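Local coordinates for putative uncharacterized protein tcp24 (Actinoplanes teichomyceticus, PDB 4Q38) that transfers long-chain acyl groups such as decanoyl from acyl-coenzyme A to the glucosamine sugar of teicoplanin-type glycopeptide antibiotics, at residues A[72-78]-A[124-128]; A[48-52]-A[87-91]. All blocks are in the same frame, centred on the assembly; numbering follows the deposited sequence.

Contact 1 (A[72-78]-A[124-128]); sequences EIVAAAP and YFHVY
Residues from 72 onward belong to the last turn of helix 67-76, and the chain then runs out through Ala77 (phi/psi -47/129) and Pro78. Across the contact, Tyr124 holds the N-cap position of helix 125-143. CA atoms pair at Ile73-Tyr124 (6.6 Å) and Ala77-Tyr128 (7.5 Å). Both tyrosines, four residues apart, take chi1 m and point their hydroxyls at the first segment. Two hydrogen bonds result: Tyr124 OH donates to Glu72 OE1 at 2.7 Å, and Tyr128 OH to the carbonyl Ile73 O at 2.6 Å. Glu72 also forms a salt bridge with Arg166 of helix 157-169. Two CH-pi contacts lie over ring faces: Ile73 CG1 is 3.5 Å from the Tyr124 ring centroid, Pro78 CD 3.5 Å from that of Tyr128. Apolar contacts complete the packing: Ile73, chi1 m, reaches Val127 CG1 with CD1 (3.8 Å) and Tyr128 CE1 with CG2 (3.7 Å). One helix end and its following loop thus pack on the start of helix 125-143, inside the helical N-terminal domain.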
ATOM      1  N   GLU A  72      -0.227 -21.318  -2.735  1.00 33.03           N
ATOM      2  CA  GLU A  72       0.933 -21.359  -1.853  1.00 30.74           C
ATOM      3  C   GLU A  72       0.614 -20.799  -0.471  1.00 30.62           C
ATOM      4  O   GLU A  72       1.070 -21.330   0.554  1.00 29.46           O
ATOM      5  CB  GLU A  72       2.115 -20.613  -2.483  1.00 32.17           C
ATOM      6  CG  GLU A  72       2.655 -21.278  -3.746  1.00 33.48           C
ATOM      7  CD  GLU A  72       3.802 -20.517  -4.394  1.00 34.05           C
ATOM      8  OE1 GLU A  72       4.198 -19.438  -3.891  1.00 34.49           O
ATOM      9  OE2 GLU A  72       4.319 -21.011  -5.416  1.00 33.73           O
ATOM     10  N   ILE A  73      -0.169 -19.722  -0.446  1.00 28.21           N
ATOM     11  CA  ILE A  73      -0.562 -19.081   0.811  1.00 28.06           C
ATOM     12  C   ILE A  73      -1.365 -20.060   1.677  1.00 27.80           C
ATOM     13  O   ILE A  73      -1.098 -20.215   2.872  1.00 27.69           O
ATOM     14  CB  ILE A  73      -1.373 -17.784   0.554  1.00 26.89           C
ATOM     15  CG1 ILE A  73      -0.451 -16.669   0.035  1.00 26.75           C
ATOM     16  CG2 ILE A  73      -2.101 -17.339   1.818  1.00 26.43           C
ATOM     17  CD1 ILE A  73      -1.141 -15.617  -0.822  1.00 27.45           C
ATOM     18  N   VAL A  74      -2.333 -20.732   1.062  1.00 29.03           N
ATOM     19  CA  VAL A  74      -3.181 -21.682   1.782  1.00 30.46           C
ATOM     20  C   VAL A  74      -2.339 -22.860   2.283  1.00 31.22           C
ATOM     21  O   VAL A  74      -2.483 -23.298   3.431  1.00 30.37           O
ATOM     22  CB  VAL A  74      -4.377 -22.152   0.919  1.00 32.27           C
ATOM     23  CG1 VAL A  74      -5.147 -23.281   1.598  1.00 31.60           C
ATOM     24  CG2 VAL A  74      -5.320 -20.978   0.637  1.00 32.88           C
ATOM     25  N   ALA A  75      -1.429 -23.328   1.433  1.00 30.80           N
ATOM     26  CA  ALA A  75      -0.590 -24.484   1.751  1.00 30.84           C
ATOM     27  C   ALA A  75       0.313 -24.213   2.949  1.00 31.69           C
ATOM     28  O   ALA A  75       0.502 -25.079   3.800  1.00 32.77           O
ATOM     29  CB  ALA A  75       0.237 -24.889   0.538  1.00 30.21           C
ATOM     30  N   ALA A  76       0.850 -23.002   3.028  1.00 31.80           N
ATOM     31  CA  ALA A  76       1.845 -22.675   4.050  1.00 32.21           C
ATOM     32  C   ALA A  76       1.293 -22.051   5.327  1.00 31.06           C
ATOM     33  O   ALA A  76       2.065 -21.735   6.230  1.00 32.50           O
ATOM     34  CB  ALA A  76       2.918 -21.778   3.458  1.00 31.22           C
ATOM     35  N   ALA A  77      -0.026 -21.882   5.408  1.00 31.86           N
ATOM     36  CA  ALA A  77      -0.652 -21.213   6.556  1.00 31.88           C
ATOM     37  C   ALA A  77      -0.102 -21.741   7.874  1.00 34.45           C
ATOM     38  O   ALA A  77      -0.037 -22.956   8.082  1.00 34.36           O
ATOM     39  CB  ALA A  77      -2.168 -21.333   6.506  1.00 32.10           C
ATOM     40  N   PRO A  78       0.333 -20.825   8.756  1.00 34.04           N
ATOM     41  CA  PRO A  78       0.966 -21.238   9.992  1.00 34.02           C
ATOM     42  C   PRO A  78      -0.001 -21.864  10.998  1.00 35.79           C
ATOM     43  O   PRO A  78      -1.225 -21.752  10.859  1.00 36.33           O
ATOM     44  CB  PRO A  78       1.540 -19.932  10.539  1.00 33.31           C
ATOM     45  CG  PRO A  78       0.617 -18.885  10.000  1.00 33.85           C
ATOM     46  CD  PRO A  78       0.342 -19.356   8.603  1.00 33.62           C
ATOM     47  N   TYR A 124       4.918 -15.040   3.496  1.00 26.35           N
ATOM     48  CA  TYR A 124       3.521 -14.637   3.391  1.00 25.41           C
ATOM     49  C   TYR A 124       2.943 -14.088   4.703  1.00 24.38           C
ATOM     50  O   TYR A 124       1.734 -13.908   4.820  1.00 24.77           O
ATOM     51  CB  TYR A 124       2.665 -15.796   2.865  1.00 25.66           C
ATOM     52  CG  TYR A 124       2.881 -16.147   1.404  1.00 25.46           C
ATOM     53  CD1 TYR A 124       2.677 -15.199   0.394  1.00 25.67           C
ATOM     54  CD2 TYR A 124       3.246 -17.441   1.027  1.00 26.37           C
ATOM     55  CE1 TYR A 124       2.845 -15.524  -0.940  1.00 26.34           C
ATOM     56  CE2 TYR A 124       3.419 -17.783  -0.312  1.00 27.35           C
ATOM     57  CZ  TYR A 124       3.222 -16.821  -1.292  1.00 28.28           C
ATOM     58  OH  TYR A 124       3.389 -17.149  -2.623  1.00 28.94           O
ATOM     59  N   PHE A 125       3.804 -13.803   5.679  1.00 23.60           N
ATOM     60  CA  PHE A 125       3.342 -13.382   7.009  1.00 24.47           C
ATOM     61  C   PHE A 125       2.261 -12.298   6.965  1.00 23.49           C
ATOM     62  O   PHE A 125       1.217 -12.419   7.589  1.00 23.30           O
ATOM     63  CB  PHE A 125       4.515 -12.921   7.887  1.00 24.15           C
ATOM     64  CG  PHE A 125       4.097 -12.452   9.259  1.00 25.47           C
ATOM     65  CD1 PHE A 125       3.792 -13.375  10.267  1.00 25.89           C
ATOM     66  CD2 PHE A 125       3.990 -11.091   9.544  1.00 25.41           C
ATOM     67  CE1 PHE A 125       3.389 -12.944  11.527  1.00 26.28           C
ATOM     68  CE2 PHE A 125       3.592 -10.654  10.803  1.00 26.22           C
ATOM     69  CZ  PHE A 125       3.297 -11.584  11.799  1.00 26.39           C
ATOM     70  N   HIS A 126       2.528 -11.231   6.232  1.00 23.80           N
ATOM     71  CA  HIS A 126       1.621 -10.080   6.210  1.00 24.15           C
ATOM     72  C   HIS A 126       0.391 -10.298   5.384  1.00 23.86           C
ATOM     73  O   HIS A 126      -0.603  -9.580   5.519  1.00 24.46           O
ATOM     74  CB  HIS A 126       2.396  -8.840   5.790  1.00 22.84           C
ATOM     75  CG  HIS A 126       3.413  -8.432   6.816  1.00 22.64           C
ATOM     76  ND1 HIS A 126       3.058  -7.949   8.023  1.00 22.96           N
ATOM     77  CD2 HIS A 126       4.805  -8.497   6.809  1.00 21.73           C
ATOM     78  CE1 HIS A 126       4.169  -7.706   8.751  1.00 22.57           C
ATOM     79  NE2 HIS A 126       5.235  -8.033   8.007  1.00 23.02           N
ATOM     80  N   VAL A 127       0.425 -11.306   4.520  1.00 23.73           N
ATOM     81  CA  VAL A 127      -0.813 -11.771   3.897  1.00 22.42           C
ATOM     82  C   VAL A 127      -1.730 -12.401   4.960  1.00 23.20           C
ATOM     83  O   VAL A 127      -2.956 -12.160   4.964  1.00 23.23           O
ATOM     84  CB  VAL A 127      -0.530 -12.768   2.753  1.00 23.05           C
ATOM     85  CG1 VAL A 127      -1.833 -13.288   2.154  1.00 23.21           C
ATOM     86  CG2 VAL A 127       0.322 -12.108   1.681  1.00 22.99           C
ATOM     87  N   TYR A 128      -1.147 -13.202   5.861  1.00 23.29           N
ATOM     88  CA  TYR A 128      -1.933 -13.801   6.961  1.00 24.41           C
ATOM     89  C   TYR A 128      -2.478 -12.723   7.893  1.00 24.01           C
ATOM     90  O   TYR A 128      -3.622 -12.802   8.336  1.00 24.00           O
ATOM     91  CB  TYR A 128      -1.119 -14.844   7.752  1.00 24.13           C
ATOM     92  CG  TYR A 128      -0.627 -15.968   6.875  1.00 24.36           C
ATOM     93  CD1 TYR A 128      -1.529 -16.767   6.166  1.00 25.10           C
ATOM     94  CD2 TYR A 128       0.730 -16.200   6.712  1.00 25.21           C
ATOM     95  CE1 TYR A 128      -1.085 -17.775   5.328  1.00 25.00           C
ATOM     96  CE2 TYR A 128       1.191 -17.207   5.874  1.00 26.00           C
ATOM     97  CZ  TYR A 128       0.276 -17.986   5.190  1.00 26.30           C
ATOM     98  OH  TYR A 128       0.715 -18.977   4.356  1.00 27.67           O
TER

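Contact 2 (A[48-52]-A[87-91]); sequences VRLPR and WWLLE
Start with the backbone: 48-52 is an extended loop without regular strand pairing, leading from helix 32-41 into helix 53-62, and 87-91 is one turn of helix 84-98, marked by Glu91 N bonding to Trp87 O at 3.0 Å. The contact lies in the helical N-terminal part, away from the ligand pockets, and Val48 also touches Ala132 of helix 125-143. The chains come nearest at Val48 and Glu91, CA to CA 5.8 Å. Val48 and Leu50 direct their CA-to-CB bonds toward the helix, and Arg49 between them points away, the alternation expected of an extended chain.

Val48, chi1 t (161°), sets CG2 3.6 Å from Glu91 CA and CG1 4.1 Å from Leu90 CD2. Leu50, chi1 m and chi2 t, places CD1 3.8 Å from Trp87 CZ3 and 4.2 Å from Leu90 CD2. Leu90 meets both residues from a t, p rotamer. Trp87 starts with its CA-to-CB bond sideways to the loop, but chi1 t (-157°) and chi2 -93° bring the indole end nearer, CZ2 lying 3.9 Å from Val48 O. Arg52, with chi1 and chi2 both m, then straightens and brings NH2 3.7 Å from Trp87 CH2, while its NH1 is probably hydrogen-bonded to Pro78 O.

Glu91, chi1 m, chi2 t and chi3 -57°, lets OE2 meet a water that joins both segments: it donates to Val48 O (2.9 Å) and Glu91 OE2 (3.1 Å) and accepts from Trp87 NE1 (3.0 Å). The chemistry implies that the loop is held mainly by apolar packing of Val48 and Leu50 on Trp87 and Leu90, with this water as the polar link.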
ATOM      1  N   VAL A  48      -7.394 -14.424  16.982  1.00 45.24           N
ATOM      2  CA  VAL A  48      -7.021 -14.419  15.569  1.00 46.36           C
ATOM      3  C   VAL A  48      -7.431 -15.730  14.905  1.00 47.50           C
ATOM      4  O   VAL A  48      -7.093 -16.812  15.385  1.00 46.54           O
ATOM      5  CB  VAL A  48      -5.513 -14.165  15.389  1.00 47.11           C
ATOM      6  CG1 VAL A  48      -5.039 -14.603  14.011  1.00 47.36           C
ATOM      7  CG2 VAL A  48      -5.210 -12.695  15.612  1.00 47.56           C
ATOM      8  N   ARG A  49      -8.183 -15.617  13.813  1.00 46.95           N
ATOM      9  CA  ARG A  49      -8.607 -16.771  13.040  1.00 46.26           C
ATOM     10  C   ARG A  49      -8.119 -16.639  11.598  1.00 45.00           C
ATOM     11  O   ARG A  49      -8.382 -15.632  10.939  1.00 45.43           O
ATOM     12  CB  ARG A  49     -10.134 -16.895  13.077  1.00 48.06           C
ATOM     13  CG  ARG A  49     -10.680 -18.175  12.469  1.00 51.92           C
ATOM     14  CD  ARG A  49     -12.202 -18.206  12.529  1.00 54.19           C
ATOM     15  NE  ARG A  49     -12.774 -19.197  11.614  1.00 55.86           N
ATOM     16  CZ  ARG A  49     -13.020 -18.989  10.322  1.00 56.46           C
ATOM     17  NH1 ARG A  49     -12.745 -17.822   9.758  1.00 57.69           N
ATOM     18  NH2 ARG A  49     -13.540 -19.958   9.585  1.00 58.23           N
ATOM     19  N   LEU A  50      -7.392 -17.642  11.112  1.00 39.93           N
ATOM     20  CA  LEU A  50      -7.106 -17.711   9.687  1.00 39.51           C
ATOM     21  C   LEU A  50      -8.118 -18.606   8.993  1.00 39.27           C
ATOM     22  O   LEU A  50      -8.382 -19.723   9.453  1.00 39.15           O
ATOM     23  CB  LEU A  50      -5.683 -18.201   9.404  1.00 36.22           C
ATOM     24  CG  LEU A  50      -4.492 -17.344   9.841  1.00 36.52           C
ATOM     25  CD1 LEU A  50      -3.195 -18.063   9.488  1.00 34.75           C
ATOM     26  CD2 LEU A  50      -4.519 -15.937   9.241  1.00 34.63           C
ATOM     27  N   PRO A  51      -8.692 -18.123   7.878  1.00 39.71           N
ATOM     28  CA  PRO A  51      -9.468 -19.013   7.027  1.00 39.16           C
ATOM     29  C   PRO A  51      -8.553 -20.114   6.468  1.00 41.23           C
ATOM     30  O   PRO A  51      -7.363 -19.873   6.229  1.00 39.30           O
ATOM     31  CB  PRO A  51      -9.938 -18.092   5.899  1.00 38.46           C
ATOM     32  CG  PRO A  51      -8.885 -17.028   5.834  1.00 40.05           C
ATOM     33  CD  PRO A  51      -8.517 -16.789   7.270  1.00 39.29           C
ATOM     34  N   ARG A  52      -9.103 -21.308   6.278  1.00 42.92           N
ATOM     35  CA  ARG A  52      -8.339 -22.437   5.751  1.00 43.69           C
ATOM     36  C   ARG A  52      -9.093 -23.023   4.557  1.00 43.35           C
ATOM     37  O   ARG A  52     -10.292 -22.785   4.395  1.00 42.50           O
ATOM     38  CB  ARG A  52      -8.127 -23.514   6.837  1.00 45.23           C
ATOM     39  CG  ARG A  52      -7.707 -23.013   8.221  1.00 48.35           C
ATOM     40  CD  ARG A  52      -6.192 -22.935   8.401  1.00 48.97           C
ATOM     41  NE  ARG A  52      -5.794 -22.537   9.757  1.00 47.93           N
ATOM     42  CZ  ARG A  52      -4.533 -22.444  10.184  1.00 48.79           C
ATOM     43  NH1 ARG A  52      -3.522 -22.724   9.371  1.00 50.01           N
ATOM     44  NH2 ARG A  52      -4.271 -22.069  11.430  1.00 46.27           N
ATOM     45  N   TRP A  87       3.118 -17.204  15.298  1.00 33.15           N
ATOM     46  CA  TRP A  87       1.740 -17.014  15.745  1.00 33.26           C
ATOM     47  C   TRP A  87       1.619 -15.911  16.761  1.00 33.67           C
ATOM     48  O   TRP A  87       0.694 -15.095  16.685  1.00 33.29           O
ATOM     49  CB  TRP A  87       1.123 -18.309  16.281  1.00 33.64           C
ATOM     50  CG  TRP A  87      -0.384 -18.262  16.216  1.00 32.35           C
ATOM     51  CD1 TRP A  87      -1.264 -17.850  17.212  1.00 32.84           C
ATOM     52  CD2 TRP A  87      -1.237 -18.588  15.064  1.00 33.65           C
ATOM     53  NE1 TRP A  87      -2.565 -17.916  16.778  1.00 33.95           N
ATOM     54  CE2 TRP A  87      -2.622 -18.346  15.497  1.00 34.12           C
ATOM     55  CE3 TRP A  87      -1.005 -19.048  13.766  1.00 34.07           C
ATOM     56  CZ2 TRP A  87      -3.709 -18.571  14.655  1.00 34.56           C
ATOM     57  CZ3 TRP A  87      -2.112 -19.274  12.927  1.00 34.11           C
ATOM     58  CH2 TRP A  87      -3.429 -19.039  13.364  1.00 34.40           C
ATOM     59  N   TRP A  88       2.553 -15.874  17.712  1.00 33.58           N
ATOM     60  CA  TRP A  88       2.624 -14.809  18.718  1.00 34.75           C
ATOM     61  C   TRP A  88       2.609 -13.456  18.049  1.00 34.41           C
ATOM     62  O   TRP A  88       1.850 -12.559  18.438  1.00 32.42           O
ATOM     63  CB  TRP A  88       3.898 -14.972  19.539  1.00 35.57           C
ATOM     64  CG  TRP A  88       4.090 -13.986  20.675  1.00 36.70           C
ATOM     65  CD1 TRP A  88       3.743 -14.163  22.016  1.00 37.62           C
ATOM     66  CD2 TRP A  88       4.728 -12.658  20.620  1.00 36.90           C
ATOM     67  NE1 TRP A  88       4.095 -13.070  22.761  1.00 37.56           N
ATOM     68  CE2 TRP A  88       4.688 -12.129  21.991  1.00 36.80           C
ATOM     69  CE3 TRP A  88       5.301 -11.878  19.609  1.00 36.16           C
ATOM     70  CZ2 TRP A  88       5.200 -10.874  22.314  1.00 37.19           C
ATOM     71  CZ3 TRP A  88       5.810 -10.614  19.946  1.00 36.49           C
ATOM     72  CH2 TRP A  88       5.765 -10.126  21.268  1.00 37.36           C
ATOM     73  N   LEU A  89       3.436 -13.320  17.018  1.00 32.54           N
ATOM     74  CA  LEU A  89       3.588 -12.067  16.274  1.00 31.55           C
ATOM     75  C   LEU A  89       2.370 -11.729  15.409  1.00 30.94           C
ATOM     76  O   LEU A  89       1.983 -10.567  15.305  1.00 31.05           O
ATOM     77  CB  LEU A  89       4.841 -12.136  15.410  1.00 30.29           C
ATOM     78  CG  LEU A  89       5.288 -10.831  14.760  1.00 30.58           C
ATOM     79  CD1 LEU A  89       5.690  -9.821  15.823  1.00 30.83           C
ATOM     80  CD2 LEU A  89       6.431 -11.106  13.805  1.00 29.88           C
ATOM     81  N   LEU A  90       1.778 -12.747  14.795  1.00 30.24           N
ATOM     82  CA  LEU A  90       0.572 -12.586  13.991  1.00 31.14           C
ATOM     83  C   LEU A  90      -0.603 -12.027  14.798  1.00 32.07           C
ATOM     84  O   LEU A  90      -1.306 -11.135  14.332  1.00 30.48           O
ATOM     85  CB  LEU A  90       0.182 -13.920  13.348  1.00 30.54           C
ATOM     86  CG  LEU A  90      -1.172 -14.026  12.646  1.00 31.62           C
ATOM     87  CD1 LEU A  90      -1.219 -13.161  11.392  1.00 29.38           C
ATOM     88  CD2 LEU A  90      -1.463 -15.488  12.321  1.00 33.14           C
ATOM     89  N   GLU A  91      -0.811 -12.562  15.999  1.00 31.52           N
ATOM     90  CA  GLU A  91      -1.880 -12.107  16.888  1.00 33.37           C
ATOM     91  C   GLU A  91      -1.717 -10.647  17.281  1.00 31.06           C
ATOM     92  O   GLU A  91      -2.667  -9.869  17.210  1.00 31.56           O
ATOM     93  CB  GLU A  91      -1.897 -12.937  18.176  1.00 36.03           C
ATOM     94  CG  GLU A  91      -2.351 -14.370  18.007  1.00 39.76           C
ATOM     95  CD  GLU A  91      -2.465 -15.080  19.339  1.00 42.46           C
ATOM     96  OE1 GLU A  91      -1.458 -15.143  20.081  1.00 41.29           O
ATOM     97  OE2 GLU A  91      -3.566 -15.578  19.635  1.00 45.65           O
TER
HETATM   98  O   HOH W   1      -5.384 -17.279  17.726  1.00 51.53           O

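The two contacts lie side by side in the helical N-terminal part, their centres about 10 Å apart, and their segments alternate along the chain. Contact 1 is buried and joins a helix end with its following loop to a helix start, through tyrosine hydroxyls and ring faces; contact 2 is only partly buried, joins a loop to a helix, and relies on water for its polar link. They touch through Pro78 O, which lies 2.9 Å from Arg52 NH1, probably a hydrogen bond, and packs 3.3 Å from Trp87 CZ3. Leu50 CD2 also approaches Tyr128 O at 3.4 Å. Phe125 of contact 1 touches Leu89 and Leu90 of contact 2, so helices 84-98 and 125-143 also pack on each other.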